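Local coordinates for 373aa long hypothetical citrate synthase (Sulfolobus tokodaii, PDB 1VGP), which belongs to the citrate synthase family and has a predominantly alpha-helical chain found here as a two-chain assembly, at residues A[81-86]-A[137-142]; A[129-134]-A[324-329]; A[152-157]-A[168-173]. All coordinates share one frame; numbering follows the deposited sequence.

The three contacts lie on or near helix 113-135 and the chain that follows it. Contact 2 lies on this helix, with its centre about 11 Å from that of contact 1 and about 13 Å from that of contact 3; the centres of contacts 1 and 3 are about 20 Å apart. Contact 1 is at the surface, between helix 76-84 and the loop joining helices 113-135 and 149-158, while contacts 2 and 3 are buried. Along the chain the segments of contacts 1 and 2 alternate, and contact 3 falls inside the long loop that contact 2 closes. R133 NH1 bonds to L157 O, linking contacts 2 and 3. Early, middle and late helices are thus drawn into one helical body.

Contact 1: A[81-86]-A[137-142]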
ATOM      1  N   PHE A  81     -17.132 -13.108  -1.299  1.00 42.42           N
ATOM      2  CA  PHE A  81     -16.701 -11.902  -1.987  1.00 41.08           C
ATOM      3  C   PHE A  81     -16.521 -12.168  -3.475  1.00 39.42           C
ATOM      4  O   PHE A  81     -16.999 -11.402  -4.313  1.00 36.07           O
ATOM      5  CB  PHE A  81     -15.378 -11.408  -1.387  1.00 40.20           C
ATOM      6  CG  PHE A  81     -14.663 -10.400  -2.243  1.00 39.49           C
ATOM      7  CD1 PHE A  81     -15.253  -9.170  -2.544  1.00 37.92           C
ATOM      8  CD2 PHE A  81     -13.390 -10.677  -2.743  1.00 38.71           C
ATOM      9  CE1 PHE A  81     -14.588  -8.232  -3.327  1.00 35.81           C
ATOM     10  CE2 PHE A  81     -12.720  -9.748  -3.524  1.00 37.70           C
ATOM     11  CZ  PHE A  81     -13.320  -8.519  -3.820  1.00 38.36           C
ATOM     12  N   LEU A  82     -15.822 -13.253  -3.794  1.00 39.44           N
ATOM     13  CA  LEU A  82     -15.418 -13.499  -5.166  1.00 40.58           C
ATOM     14  C   LEU A  82     -16.635 -13.699  -6.065  1.00 43.11           C
ATOM     15  O   LEU A  82     -16.760 -13.049  -7.113  1.00 42.74           O
ATOM     16  CB  LEU A  82     -14.492 -14.713  -5.241  1.00 38.33           C
ATOM     17  CG  LEU A  82     -13.106 -14.503  -4.614  1.00 37.33           C
ATOM     18  CD1 LEU A  82     -12.281 -15.768  -4.738  1.00 35.79           C
ATOM     19  CD2 LEU A  82     -12.395 -13.348  -5.301  1.00 36.40           C
ATOM     20  N   ARG A  83     -17.546 -14.579  -5.653  1.00 44.48           N
ATOM     21  CA  ARG A  83     -18.693 -14.878  -6.501  1.00 46.87           C
ATOM     22  C   ARG A  83     -19.768 -13.798  -6.456  1.00 46.72           C
ATOM     23  O   ARG A  83     -20.607 -13.715  -7.352  1.00 52.56           O
ATOM     24  CB  ARG A  83     -19.311 -16.236  -6.153  1.00 46.60           C
ATOM     25  CG  ARG A  83     -19.129 -16.710  -4.736  1.00 46.05           C
ATOM     26  CD  ARG A  83     -20.104 -17.847  -4.454  1.00 47.10           C
ATOM     27  NE  ARG A  83     -19.454 -19.110  -4.109  1.00 46.69           N
ATOM     28  CZ  ARG A  83     -19.390 -20.168  -4.918  1.00 48.65           C
ATOM     29  NH1 ARG A  83     -19.800 -20.080  -6.180  1.00 49.48           N
ATOM     30  NH2 ARG A  83     -18.925 -21.324  -4.461  1.00 47.85           N
ATOM     31  N   GLU A  84     -19.731 -12.963  -5.425  1.00 44.56           N
ATOM     32  CA  GLU A  84     -20.714 -11.899  -5.303  1.00 43.00           C
ATOM     33  C   GLU A  84     -20.290 -10.634  -6.042  1.00 41.43           C
ATOM     34  O   GLU A  84     -21.131  -9.818  -6.407  1.00 40.49           O
ATOM     35  CB  GLU A  84     -20.967 -11.580  -3.830  1.00 43.31           C
ATOM     36  CG  GLU A  84     -22.087 -12.399  -3.205  1.00 47.31           C
ATOM     37  CD  GLU A  84     -22.800 -11.665  -2.082  1.00 51.23           C
ATOM     38  OE1 GLU A  84     -23.220 -10.497  -2.304  1.00 51.36           O
ATOM     39  OE2 GLU A  84     -22.942 -12.244  -0.977  1.00 49.99           O
ATOM     40  N   VAL A  85     -18.990 -10.489  -6.272  1.00 40.36           N
ATOM     41  CA  VAL A  85     -18.425  -9.237  -6.759  1.00 40.72           C
ATOM     42  C   VAL A  85     -18.694  -8.947  -8.246  1.00 43.33           C
ATOM     43  O   VAL A  85     -18.860  -9.860  -9.060  1.00 42.64           O
ATOM     44  CB  VAL A  85     -16.889  -9.197  -6.503  1.00 39.39           C
ATOM     45  CG1 VAL A  85     -16.157 -10.133  -7.473  1.00 37.32           C
ATOM     46  CG2 VAL A  85     -16.378  -7.773  -6.622  1.00 35.11           C
ATOM     47  N   ARG A  86     -18.750  -7.662  -8.581  1.00 46.22           N
ATOM     48  CA  ARG A  86     -18.645  -7.199  -9.959  1.00 47.79           C
ATOM     49  C   ARG A  86     -17.710  -8.118 -10.739  1.00 48.89           C
ATOM     50  O   ARG A  86     -16.585  -8.375 -10.314  1.00 49.70           O
ATOM     51  CB  ARG A  86     -18.100  -5.771  -9.962  1.00 51.33           C
ATOM     52  CG  ARG A  86     -18.079  -5.101 -11.311  1.00 57.60           C
ATOM     53  CD  ARG A  86     -17.546  -3.687 -11.177  1.00 61.17           C
ATOM     54  NE  ARG A  86     -18.067  -2.791 -12.210  1.00 64.79           N
ATOM     55  CZ  ARG A  86     -18.583  -1.593 -11.958  1.00 67.52           C
ATOM     56  NH1 ARG A  86     -18.987  -0.822 -12.954  1.00 70.72           N
ATOM     57  NH2 ARG A  86     -18.698  -1.170 -10.705  1.00 67.72           N
ATOM     58  N   GLY A 137     -18.222 -17.624 -15.571  1.00 53.51           N
ATOM     59  CA  GLY A 137     -19.506 -18.250 -15.314  1.00 53.54           C
ATOM     60  C   GLY A 137     -19.418 -19.710 -14.901  1.00 54.02           C
ATOM     61  O   GLY A 137     -20.433 -20.396 -14.794  1.00 54.53           O
ATOM     62  N   LEU A 138     -18.203 -20.195 -14.676  1.00 54.98           N
ATOM     63  CA  LEU A 138     -17.997 -21.553 -14.183  1.00 54.26           C
ATOM     64  C   LEU A 138     -18.032 -21.525 -12.664  1.00 54.96           C
ATOM     65  O   LEU A 138     -18.375 -20.501 -12.071  1.00 55.58           O
ATOM     66  CB  LEU A 138     -16.649 -22.085 -14.668  1.00 53.47           C
ATOM     67  CG  LEU A 138     -16.347 -21.782 -16.135  1.00 53.81           C
ATOM     68  CD1 LEU A 138     -14.972 -22.314 -16.504  1.00 52.71           C
ATOM     69  CD2 LEU A 138     -17.418 -22.406 -17.007  1.00 53.46           C
ATOM     70  N   ASP A 139     -17.682 -22.636 -12.028  1.00 54.64           N
ATOM     71  CA  ASP A 139     -17.712 -22.672 -10.575  1.00 56.27           C
ATOM     72  C   ASP A 139     -16.345 -22.862  -9.944  1.00 54.93           C
ATOM     73  O   ASP A 139     -15.453 -23.479 -10.528  1.00 52.88           O
ATOM     74  CB  ASP A 139     -18.652 -23.770 -10.080  1.00 60.71           C
ATOM     75  CG  ASP A 139     -19.460 -23.333  -8.867  1.00 65.91           C
ATOM     76  OD1 ASP A 139     -18.873 -22.707  -7.942  1.00 65.93           O
ATOM     77  OD2 ASP A 139     -20.681 -23.612  -8.836  1.00 69.14           O
ATOM     78  N   ILE A 140     -16.189 -22.315  -8.745  1.00 54.22           N
ATOM     79  CA  ILE A 140     -15.010 -22.585  -7.944  1.00 53.66           C
ATOM     80  C   ILE A 140     -14.738 -24.079  -7.964  1.00 54.14           C
ATOM     81  O   ILE A 140     -15.605 -24.890  -7.658  1.00 55.57           O
ATOM     82  CB  ILE A 140     -15.204 -22.127  -6.489  1.00 53.81           C
ATOM     83  CG1 ILE A 140     -15.403 -20.614  -6.469  1.00 55.73           C
ATOM     84  CG2 ILE A 140     -13.994 -22.517  -5.640  1.00 52.89           C
ATOM     85  CD1 ILE A 140     -15.732 -20.070  -5.102  1.00 59.11           C
ATOM     86  N   ILE A 141     -13.525 -24.427  -8.349  1.00 52.94           N
ATOM     87  CA  ILE A 141     -13.053 -25.780  -8.233  1.00 53.20           C
ATOM     88  C   ILE A 141     -11.901 -25.717  -7.240  1.00 53.02           C
ATOM     89  O   ILE A 141     -10.951 -24.965  -7.445  1.00 53.35           O
ATOM     90  CB  ILE A 141     -12.606 -26.298  -9.632  1.00 54.32           C
ATOM     91  CG1 ILE A 141     -11.776 -27.576  -9.496  1.00 54.24           C
ATOM     92  CG2 ILE A 141     -11.876 -25.197 -10.372  1.00 58.13           C
ATOM     93  CD1 ILE A 141     -10.304 -27.343  -9.307  1.00 54.41           C
ATOM     94  N   GLU A 142     -12.006 -26.477  -6.150  1.00 53.32           N
ATOM     95  CA  GLU A 142     -11.165 -26.275  -4.968  1.00 53.20           C
ATOM     96  C   GLU A 142      -9.726 -26.761  -5.127  1.00 51.33           C
ATOM     97  O   GLU A 142      -9.428 -27.599  -5.976  1.00 51.89           O
ATOM     98  CB  GLU A 142     -11.778 -26.991  -3.759  1.00 55.10           C
ATOM     99  CG  GLU A 142     -13.072 -26.377  -3.280  1.00 61.86           C
ATOM    100  CD  GLU A 142     -13.761 -27.229  -2.233  1.00 67.04           C
ATOM    101  OE1 GLU A 142     -13.063 -27.990  -1.525  1.00 69.83           O
ATOM    102  OE2 GLU A 142     -15.006 -27.136  -2.121  1.00 68.84           O
TER
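The R83 side chain bends at its third torsion (chi3 119°), and this turn presents the guanidinium group to both D139 and I140. Opposite it, I140 holds CG1 anti to its own carbonyl carbon and runs on fully extended, which carries the CD1 methyl up to the arginine. The polar half of the contact is a salt bridge at the guanidinium edge. NH1 of R83 gives a hydrogen bond to OD1 of D139 at 3.3 Å, and with an N-H...O angle of 160° the bond is fairly straight. OD1 lies close to the guanidinium plane; NH1 meets it on the syn side, but from somewhat out of the carboxylate plane. The two flat groups are almost perpendicular, 81° apart, and one hydrogen bond joins them, unlike a coplanar, two-pronged pairing. The apolar half is the methyl CD1 of I140, which sits over one guanidinium face, displaced toward the rim, 3.5 Å from NH2 of R83. R83 and D139 are both solvent-exposed, which probably weakens the ion pair. R83 lies near the end of helix 76-84. The partner segment begins just beyond helix 113-135, where G137, with positive phi, closes a Schellman motif through L138 N and R133 O. I140 also rests on N130 and L134 of helix 113-135, and L82 lies on L134 and on I94 of helix 91-105.

Contact 2: A[129-134]-A[324-329]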
ATOM      1  N   ALA A 129      -7.271 -18.240  -9.631  1.00 35.71           N
ATOM      2  CA  ALA A 129      -7.996 -19.245 -10.407  1.00 35.94           C
ATOM      3  C   ALA A 129      -9.509 -19.173 -10.154  1.00 36.95           C
ATOM      4  O   ALA A 129     -10.308 -19.253 -11.093  1.00 36.41           O
ATOM      5  CB  ALA A 129      -7.473 -20.647 -10.077  1.00 33.88           C
ATOM      6  N   ASN A 130      -9.894 -19.013  -8.886  1.00 37.18           N
ATOM      7  CA  ASN A 130     -11.302 -18.966  -8.505  1.00 36.42           C
ATOM      8  C   ASN A 130     -12.017 -17.812  -9.184  1.00 36.01           C
ATOM      9  O   ASN A 130     -13.155 -17.946  -9.631  1.00 36.56           O
ATOM     10  CB  ASN A 130     -11.439 -18.820  -6.990  1.00 38.22           C
ATOM     11  CG  ASN A 130     -11.360 -20.152  -6.266  1.00 41.61           C
ATOM     12  OD1 ASN A 130     -11.591 -20.229  -5.055  1.00 43.40           O
ATOM     13  ND2 ASN A 130     -11.033 -21.213  -7.006  1.00 41.15           N
ATOM     14  N   TYR A 131     -11.352 -16.669  -9.269  1.00 36.50           N
ATOM     15  CA  TYR A 131     -11.987 -15.518  -9.883  1.00 37.17           C
ATOM     16  C   TYR A 131     -12.151 -15.719 -11.382  1.00 37.98           C
ATOM     17  O   TYR A 131     -13.158 -15.305 -11.961  1.00 35.13           O
ATOM     18  CB  TYR A 131     -11.178 -14.245  -9.631  1.00 33.41           C
ATOM     19  CG  TYR A 131     -11.906 -13.011 -10.115  1.00 31.42           C
ATOM     20  CD1 TYR A 131     -13.197 -12.722  -9.667  1.00 30.29           C
ATOM     21  CD2 TYR A 131     -11.325 -12.154 -11.047  1.00 29.58           C
ATOM     22  CE1 TYR A 131     -13.890 -11.609 -10.142  1.00 28.40           C
ATOM     23  CE2 TYR A 131     -12.005 -11.040 -11.530  1.00 26.84           C
ATOM     24  CZ  TYR A 131     -13.284 -10.775 -11.073  1.00 27.30           C
ATOM     25  OH  TYR A 131     -13.954  -9.664 -11.540  1.00 28.35           O
ATOM     26  N   ALA A 132     -11.156 -16.352 -12.001  1.00 39.25           N
ATOM     27  CA  ALA A 132     -11.163 -16.582 -13.436  1.00 40.20           C
ATOM     28  C   ALA A 132     -12.330 -17.484 -13.853  1.00 42.20           C
ATOM     29  O   ALA A 132     -12.973 -17.246 -14.883  1.00 43.26           O
ATOM     30  CB  ALA A 132      -9.838 -17.201 -13.867  1.00 38.11           C
ATOM     31  N   ARG A 133     -12.605 -18.512 -13.050  1.00 41.28           N
ATOM     32  CA  ARG A 133     -13.737 -19.400 -13.299  1.00 42.10           C
ATOM     33  C   ARG A 133     -15.049 -18.660 -13.096  1.00 41.15           C
ATOM     34  O   ARG A 133     -15.891 -18.598 -13.990  1.00 35.63           O
ATOM     35  CB  ARG A 133     -13.687 -20.595 -12.348  1.00 46.24           C
ATOM     36  CG  ARG A 133     -12.339 -21.294 -12.283  1.00 50.79           C
ATOM     37  CD  ARG A 133     -12.275 -22.446 -13.265  1.00 52.26           C
ATOM     38  NE  ARG A 133     -13.440 -23.313 -13.151  1.00 55.10           N
ATOM     39  CZ  ARG A 133     -13.622 -24.417 -13.866  1.00 54.92           C
ATOM     40  NH1 ARG A 133     -12.674 -24.842 -14.691  1.00 55.33           N
ATOM     41  NH2 ARG A 133     -14.759 -25.091 -13.761  1.00 55.44           N
ATOM     42  N   LEU A 134     -15.215 -18.103 -11.902  1.00 43.06           N
ATOM     43  CA  LEU A 134     -16.403 -17.320 -11.571  1.00 45.40           C
ATOM     44  C   LEU A 134     -16.689 -16.266 -12.635  1.00 46.65           C
ATOM     45  O   LEU A 134     -17.832 -16.034 -13.006  1.00 47.04           O
ATOM     46  CB  LEU A 134     -16.205 -16.642 -10.217  1.00 45.20           C
ATOM     47  CG  LEU A 134     -16.786 -17.328  -8.981  1.00 47.30           C
ATOM     48  CD1 LEU A 134     -16.943 -18.818  -9.217  1.00 48.43           C
ATOM     49  CD2 LEU A 134     -15.869 -17.061  -7.795  1.00 47.60           C
ATOM     50  N   PRO A 324      -5.526 -12.212 -20.830  1.00 41.24           N
ATOM     51  CA  PRO A 324      -4.512 -11.164 -20.699  1.00 39.67           C
ATOM     52  C   PRO A 324      -4.588 -10.268 -19.476  1.00 39.46           C
ATOM     53  O   PRO A 324      -3.561  -9.771 -19.023  1.00 41.88           O
ATOM     54  CB  PRO A 324      -4.630 -10.367 -22.000  1.00 37.92           C
ATOM     55  CG  PRO A 324      -5.861 -10.901 -22.686  1.00 39.20           C
ATOM     56  CD  PRO A 324      -6.038 -12.293 -22.204  1.00 39.25           C
ATOM     57  N   ASP A 325      -5.771 -10.040 -18.923  1.00 40.66           N
ATOM     58  CA  ASP A 325      -5.826  -9.132 -17.780  1.00 43.07           C
ATOM     59  C   ASP A 325      -5.615  -9.872 -16.469  1.00 40.81           C
ATOM     60  O   ASP A 325      -5.657  -9.285 -15.386  1.00 41.46           O
ATOM     61  CB  ASP A 325      -7.142  -8.340 -17.758  1.00 45.28           C
ATOM     62  CG  ASP A 325      -8.356  -9.221 -17.840  1.00 49.29           C
ATOM     63  OD1 ASP A 325      -9.443  -8.687 -18.155  1.00 49.50           O
ATOM     64  OD2 ASP A 325      -8.224 -10.443 -17.590  1.00 52.02           O
ATOM     65  N   PHE A 326      -5.356 -11.168 -16.579  1.00 38.41           N
ATOM     66  CA  PHE A 326      -4.952 -11.972 -15.432  1.00 35.12           C
ATOM     67  C   PHE A 326      -3.437 -12.097 -15.341  1.00 31.67           C
ATOM     68  O   PHE A 326      -2.910 -12.552 -14.332  1.00 29.99           O
ATOM     69  CB  PHE A 326      -5.573 -13.361 -15.532  1.00 34.21           C
ATOM     70  CG  PHE A 326      -6.919 -13.463 -14.889  1.00 35.26           C
ATOM     71  CD1 PHE A 326      -7.037 -13.858 -13.565  1.00 35.30           C
ATOM     72  CD2 PHE A 326      -8.075 -13.150 -15.603  1.00 35.73           C
ATOM     73  CE1 PHE A 326      -8.286 -13.944 -12.956  1.00 38.20           C
ATOM     74  CE2 PHE A 326      -9.329 -13.233 -15.001  1.00 36.66           C
ATOM     75  CZ  PHE A 326      -9.436 -13.631 -13.674  1.00 36.61           C
ATOM     76  N   PHE A 327      -2.743 -11.698 -16.401  1.00 31.37           N
ATOM     77  CA  PHE A 327      -1.294 -11.877 -16.466  1.00 34.04           C
ATOM     78  C   PHE A 327      -0.575 -11.233 -15.271  1.00 32.97           C
ATOM     79  O   PHE A 327       0.221 -11.885 -14.596  1.00 30.49           O
ATOM     80  CB  PHE A 327      -0.739 -11.309 -17.783  1.00 34.01           C
ATOM     81  CG  PHE A 327      -1.187 -12.058 -19.019  1.00 37.15           C
ATOM     82  CD1 PHE A 327      -0.845 -11.593 -20.285  1.00 35.89           C
ATOM     83  CD2 PHE A 327      -1.948 -13.222 -18.921  1.00 38.90           C
ATOM     84  CE1 PHE A 327      -1.252 -12.278 -21.429  1.00 35.47           C
ATOM     85  CE2 PHE A 327      -2.358 -13.911 -20.068  1.00 38.12           C
ATOM     86  CZ  PHE A 327      -2.008 -13.434 -21.320  1.00 36.06           C
ATOM     87  N   PRO A 328      -0.856  -9.944 -14.993  1.00 32.33           N
ATOM     88  CA  PRO A 328      -0.234  -9.290 -13.833  1.00 31.62           C
ATOM     89  C   PRO A 328      -0.474 -10.016 -12.516  1.00 30.80           C
ATOM     90  O   PRO A 328       0.418 -10.090 -11.664  1.00 29.18           O
ATOM     91  CB  PRO A 328      -0.852  -7.887 -13.828  1.00 31.68           C
ATOM     92  CG  PRO A 328      -2.060  -7.989 -14.698  1.00 32.07           C
ATOM     93  CD  PRO A 328      -1.706  -9.002 -15.745  1.00 32.24           C
ATOM     94  N   ALA A 329      -1.682 -10.548 -12.345  1.00 29.67           N
ATOM     95  CA  ALA A 329      -2.037 -11.258 -11.115  1.00 27.55           C
ATOM     96  C   ALA A 329      -1.296 -12.595 -10.945  1.00 27.79           C
ATOM     97  O   ALA A 329      -0.971 -12.978  -9.820  1.00 25.09           O
ATOM     98  CB  ALA A 329      -3.543 -11.477 -11.074  1.00 27.78           C
TER
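F326 reaches across to A132 and Y131, and its CB already points toward helix 113-135. From CB the ring runs out almost straight at that helix, and the far half of the ring does the touching. On one flank CE1 lies 3.7 Å from CB of A132, with the backbone N of A132 a little farther away. On the other flank CE2 is 4.1 Å from CA of A132. The leading atom, CZ, is 3.4 Å from CA of A132, so the ring ends against CA and CB of the alanine. That same CZ also lies 3.6 Å from CD2 of Y131. In the mostly helical citrate synthase fold, this joins helix 113-135 to the start of the late helix 327-346, two elements about 190 residues apart in the chain. Y131 carries CG anti to its backbone N (chi1 -173°), and its side chain runs across that of F326 at about a right angle. The two rings meet rim to rim, centroids 6.0 Å apart and planes at 39°, with neither lying over the other. Beyond this meeting point the tyrosine goes on to a polar end: its OH is hydrogen-bonded to R86 O. P91 of helix 91-105 also touches F326, and L157 of helix 149-158 packs on A132. One residue before F326, D325 makes a salt bridge through OD1 to NH1 of R135, at the end of helix 113-135.

Contact 3: A[152-157]-A[168-173]; sequences NFLYML and KAMDVT
M170 reaches over to F153 and L154 by a bent route. CB of M170 points toward helix 149-158, and with CG anti to the backbone N (chi1 -177°) the chain carries on past L154. A turn at the second torsion (chi2 64°) then swings the sulfur aside, and from there the terminal methyl CE continues in an extended line. Two parts of one side chain therefore serve two partners. The stem packs against L154: CB of M170 is 3.9 Å from CD1 of L154, while SD of M170 lies at the same distance, 3.9 Å, from CD2 of L154. Both leucine methyls are engaged: L154 has CG anti to its carbonyl carbon, beside the backbone N, and CB pointing toward helix 164-175. The methyl end goes to F153, where CE of M170 is 3.4 Å from CD2 and 3.8 Å from CE2, one flank of the ring. The F153 side chain crosses the methionine at about a right angle. SD of M170 is 5.3 Å from the centroid of the F153 ring, 27° off the ring normal, an oblique approach. Further along helix 164-175, the OG1 hydroxyl of T173 bonds back to O of A169 at 2.6 Å, above the carbonyl plane; the backbone N of T173 reaches the same oxygen from the opposite face, so two donors hold it. Elsewhere, F153 also lies on P125 and V128 of helix 113-135, and Y270 of helix 262-278 packs on A169. Methionine sulfur meeting a phenylalanine ring obliquely makes this a Met-aromatic contact, set in the buried interface of two successive helices in a mainly alpha-helical protein.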
ATOM      1  N   ASN A 152      -1.287 -27.499  -9.326  1.00 35.41           N
ATOM      2  CA  ASN A 152      -2.576 -27.186  -8.713  1.00 35.11           C
ATOM      3  C   ASN A 152      -3.136 -25.865  -9.233  1.00 35.30           C
ATOM      4  O   ASN A 152      -4.350 -25.713  -9.384  1.00 33.57           O
ATOM      5  CB  ASN A 152      -2.438 -27.125  -7.191  1.00 34.36           C
ATOM      6  CG  ASN A 152      -3.750 -26.769  -6.502  1.00 37.04           C
ATOM      7  OD1 ASN A 152      -4.707 -27.544  -6.532  1.00 34.86           O
ATOM      8  ND2 ASN A 152      -3.802 -25.595  -5.887  1.00 38.69           N
ATOM      9  N   PHE A 153      -2.248 -24.913  -9.507  1.00 35.80           N
ATOM     10  CA  PHE A 153      -2.670 -23.651 -10.098  1.00 36.36           C
ATOM     11  C   PHE A 153      -3.440 -23.921 -11.380  1.00 34.82           C
ATOM     12  O   PHE A 153      -4.568 -23.469 -11.535  1.00 35.99           O
ATOM     13  CB  PHE A 153      -1.456 -22.753 -10.396  1.00 36.37           C
ATOM     14  CG  PHE A 153      -1.768 -21.274 -10.402  1.00 38.24           C
ATOM     15  CD1 PHE A 153      -3.020 -20.808 -10.779  1.00 37.99           C
ATOM     16  CD2 PHE A 153      -0.795 -20.346 -10.049  1.00 36.71           C
ATOM     17  CE1 PHE A 153      -3.297 -19.438 -10.805  1.00 38.86           C
ATOM     18  CE2 PHE A 153      -1.070 -18.977 -10.074  1.00 36.17           C
ATOM     19  CZ  PHE A 153      -2.315 -18.523 -10.451  1.00 36.24           C
ATOM     20  N   LEU A 154      -2.839 -24.669 -12.296  1.00 35.42           N
ATOM     21  CA  LEU A 154      -3.483 -24.952 -13.574  1.00 36.72           C
ATOM     22  C   LEU A 154      -4.711 -25.840 -13.382  1.00 37.75           C
ATOM     23  O   LEU A 154      -5.726 -25.687 -14.077  1.00 35.10           O
ATOM     24  CB  LEU A 154      -2.491 -25.628 -14.521  1.00 37.36           C
ATOM     25  CG  LEU A 154      -1.280 -24.791 -14.925  1.00 39.06           C
ATOM     26  CD1 LEU A 154      -0.553 -25.477 -16.080  1.00 38.60           C
ATOM     27  CD2 LEU A 154      -1.728 -23.386 -15.319  1.00 36.04           C
ATOM     28  N   TYR A 155      -4.611 -26.765 -12.431  1.00 38.06           N
ATOM     29  CA  TYR A 155      -5.746 -27.591 -12.056  1.00 38.32           C
ATOM     30  C   TYR A 155      -6.981 -26.752 -11.731  1.00 38.44           C
ATOM     31  O   TYR A 155      -8.058 -26.979 -12.297  1.00 37.53           O
ATOM     32  CB  TYR A 155      -5.396 -28.464 -10.848  1.00 40.40           C
ATOM     33  CG  TYR A 155      -6.607 -29.135 -10.233  1.00 42.74           C
ATOM     34  CD1 TYR A 155      -7.484 -29.891 -11.017  1.00 43.09           C
ATOM     35  CD2 TYR A 155      -6.891 -28.993  -8.876  1.00 41.62           C
ATOM     36  CE1 TYR A 155      -8.614 -30.485 -10.460  1.00 43.97           C
ATOM     37  CE2 TYR A 155      -8.017 -29.582  -8.310  1.00 42.32           C
ATOM     38  CZ  TYR A 155      -8.874 -30.326  -9.104  1.00 44.05           C
ATOM     39  OH  TYR A 155      -9.986 -30.904  -8.542  1.00 43.98           O
ATOM     40  N   MET A 156      -6.824 -25.797 -10.813  1.00 37.50           N
ATOM     41  CA  MET A 156      -7.951 -24.987 -10.357  1.00 37.03           C
ATOM     42  C   MET A 156      -8.449 -24.069 -11.463  1.00 36.46           C
ATOM     43  O   MET A 156      -9.526 -23.500 -11.360  1.00 35.28           O
ATOM     44  CB  MET A 156      -7.562 -24.145  -9.141  1.00 37.96           C
ATOM     45  CG  MET A 156      -7.093 -24.936  -7.939  1.00 40.41           C
ATOM     46  SD  MET A 156      -6.840 -23.862  -6.506  1.00 46.90           S
ATOM     47  CE  MET A 156      -5.270 -23.095  -6.898  1.00 47.04           C
ATOM     48  N   LEU A 157      -7.661 -23.921 -12.518  1.00 38.25           N
ATOM     49  CA  LEU A 157      -8.064 -23.086 -13.640  1.00 40.61           C
ATOM     50  C   LEU A 157      -8.859 -23.921 -14.625  1.00 43.23           C
ATOM     51  O   LEU A 157      -9.950 -23.527 -15.049  1.00 41.78           O
ATOM     52  CB  LEU A 157      -6.828 -22.479 -14.329  1.00 40.88           C
ATOM     53  CG  LEU A 157      -6.976 -21.120 -15.010  1.00 40.70           C
ATOM     54  CD1 LEU A 157      -7.642 -21.304 -16.348  1.00 46.25           C
ATOM     55  CD2 LEU A 157      -7.800 -20.177 -14.149  1.00 40.94           C
ATOM     56  N   LYS A 168       5.080 -27.891 -15.971  1.00 30.66           N
ATOM     57  CA  LYS A 168       6.507 -27.590 -15.936  1.00 29.87           C
ATOM     58  C   LYS A 168       6.691 -26.124 -16.282  1.00 29.87           C
ATOM     59  O   LYS A 168       7.351 -25.368 -15.556  1.00 25.57           O
ATOM     60  CB  LYS A 168       7.257 -28.432 -16.965  1.00 27.20           C
ATOM     61  CG  LYS A 168       8.640 -28.850 -16.534  1.00 28.14           C
ATOM     62  CD  LYS A 168       9.494 -27.689 -16.055  1.00 29.76           C
ATOM     63  CE  LYS A 168      10.952 -28.140 -15.863  1.00 32.25           C
ATOM     64  NZ  LYS A 168      11.605 -27.622 -14.629  1.00 30.42           N
ATOM     65  N   ALA A 169       6.087 -25.754 -17.410  1.00 30.48           N
ATOM     66  CA  ALA A 169       6.128 -24.406 -17.945  1.00 30.90           C
ATOM     67  C   ALA A 169       5.579 -23.421 -16.929  1.00 32.52           C
ATOM     68  O   ALA A 169       6.155 -22.355 -16.708  1.00 33.99           O
ATOM     69  CB  ALA A 169       5.322 -24.335 -19.237  1.00 28.82           C
ATOM     70  N   MET A 170       4.465 -23.775 -16.304  1.00 32.31           N
ATOM     71  CA  MET A 170       3.894 -22.908 -15.288  1.00 32.55           C
ATOM     72  C   MET A 170       4.911 -22.738 -14.166  1.00 31.53           C
ATOM     73  O   MET A 170       5.158 -21.626 -13.693  1.00 31.54           O
ATOM     74  CB  MET A 170       2.598 -23.511 -14.742  1.00 32.91           C
ATOM     75  CG  MET A 170       1.895 -22.633 -13.715  1.00 35.82           C
ATOM     76  SD  MET A 170       1.318 -21.059 -14.399  1.00 34.51           S
ATOM     77  CE  MET A 170       1.067 -20.154 -12.926  1.00 39.98           C
ATOM     78  N   ASP A 171       5.504 -23.853 -13.758  1.00 30.76           N
ATOM     79  CA  ASP A 171       6.403 -23.867 -12.621  1.00 29.85           C
ATOM     80  C   ASP A 171       7.640 -23.010 -12.900  1.00 31.24           C
ATOM     81  O   ASP A 171       8.049 -22.176 -12.078  1.00 28.72           O
ATOM     82  CB  ASP A 171       6.827 -25.309 -12.310  1.00 27.63           C
ATOM     83  CG  ASP A 171       7.468 -25.444 -10.939  1.00 28.48           C
ATOM     84  OD1 ASP A 171       6.791 -25.129  -9.950  1.00 30.49           O
ATOM     85  OD2 ASP A 171       8.641 -25.851 -10.844  1.00 35.14           O
ATOM     86  N   VAL A 172       8.236 -23.209 -14.070  1.00 30.95           N
ATOM     87  CA  VAL A 172       9.425 -22.459 -14.394  1.00 31.58           C
ATOM     88  C   VAL A 172       9.037 -20.991 -14.575  1.00 30.55           C
ATOM     89  O   VAL A 172       9.789 -20.101 -14.188  1.00 32.76           O
ATOM     90  CB  VAL A 172      10.113 -23.021 -15.660  1.00 29.90           C
ATOM     91  CG1 VAL A 172       9.103 -23.219 -16.742  1.00 34.96           C
ATOM     92  CG2 VAL A 172      11.200 -22.081 -16.135  1.00 30.63           C
ATOM     93  N   THR A 173       7.854 -20.735 -15.124  1.00 29.96           N
ATOM     94  CA  THR A 173       7.413 -19.360 -15.336  1.00 29.70           C
ATOM     95  C   THR A 173       7.285 -18.610 -14.017  1.00 30.33           C
ATOM     96  O   THR A 173       7.698 -17.443 -13.896  1.00 29.39           O
ATOM     97  CB  THR A 173       6.050 -19.285 -16.053  1.00 30.00           C
ATOM     98  OG1 THR A 173       6.144 -19.873 -17.353  1.00 29.35           O
ATOM     99  CG2 THR A 173       5.616 -17.832 -16.200  1.00 30.42           C
TER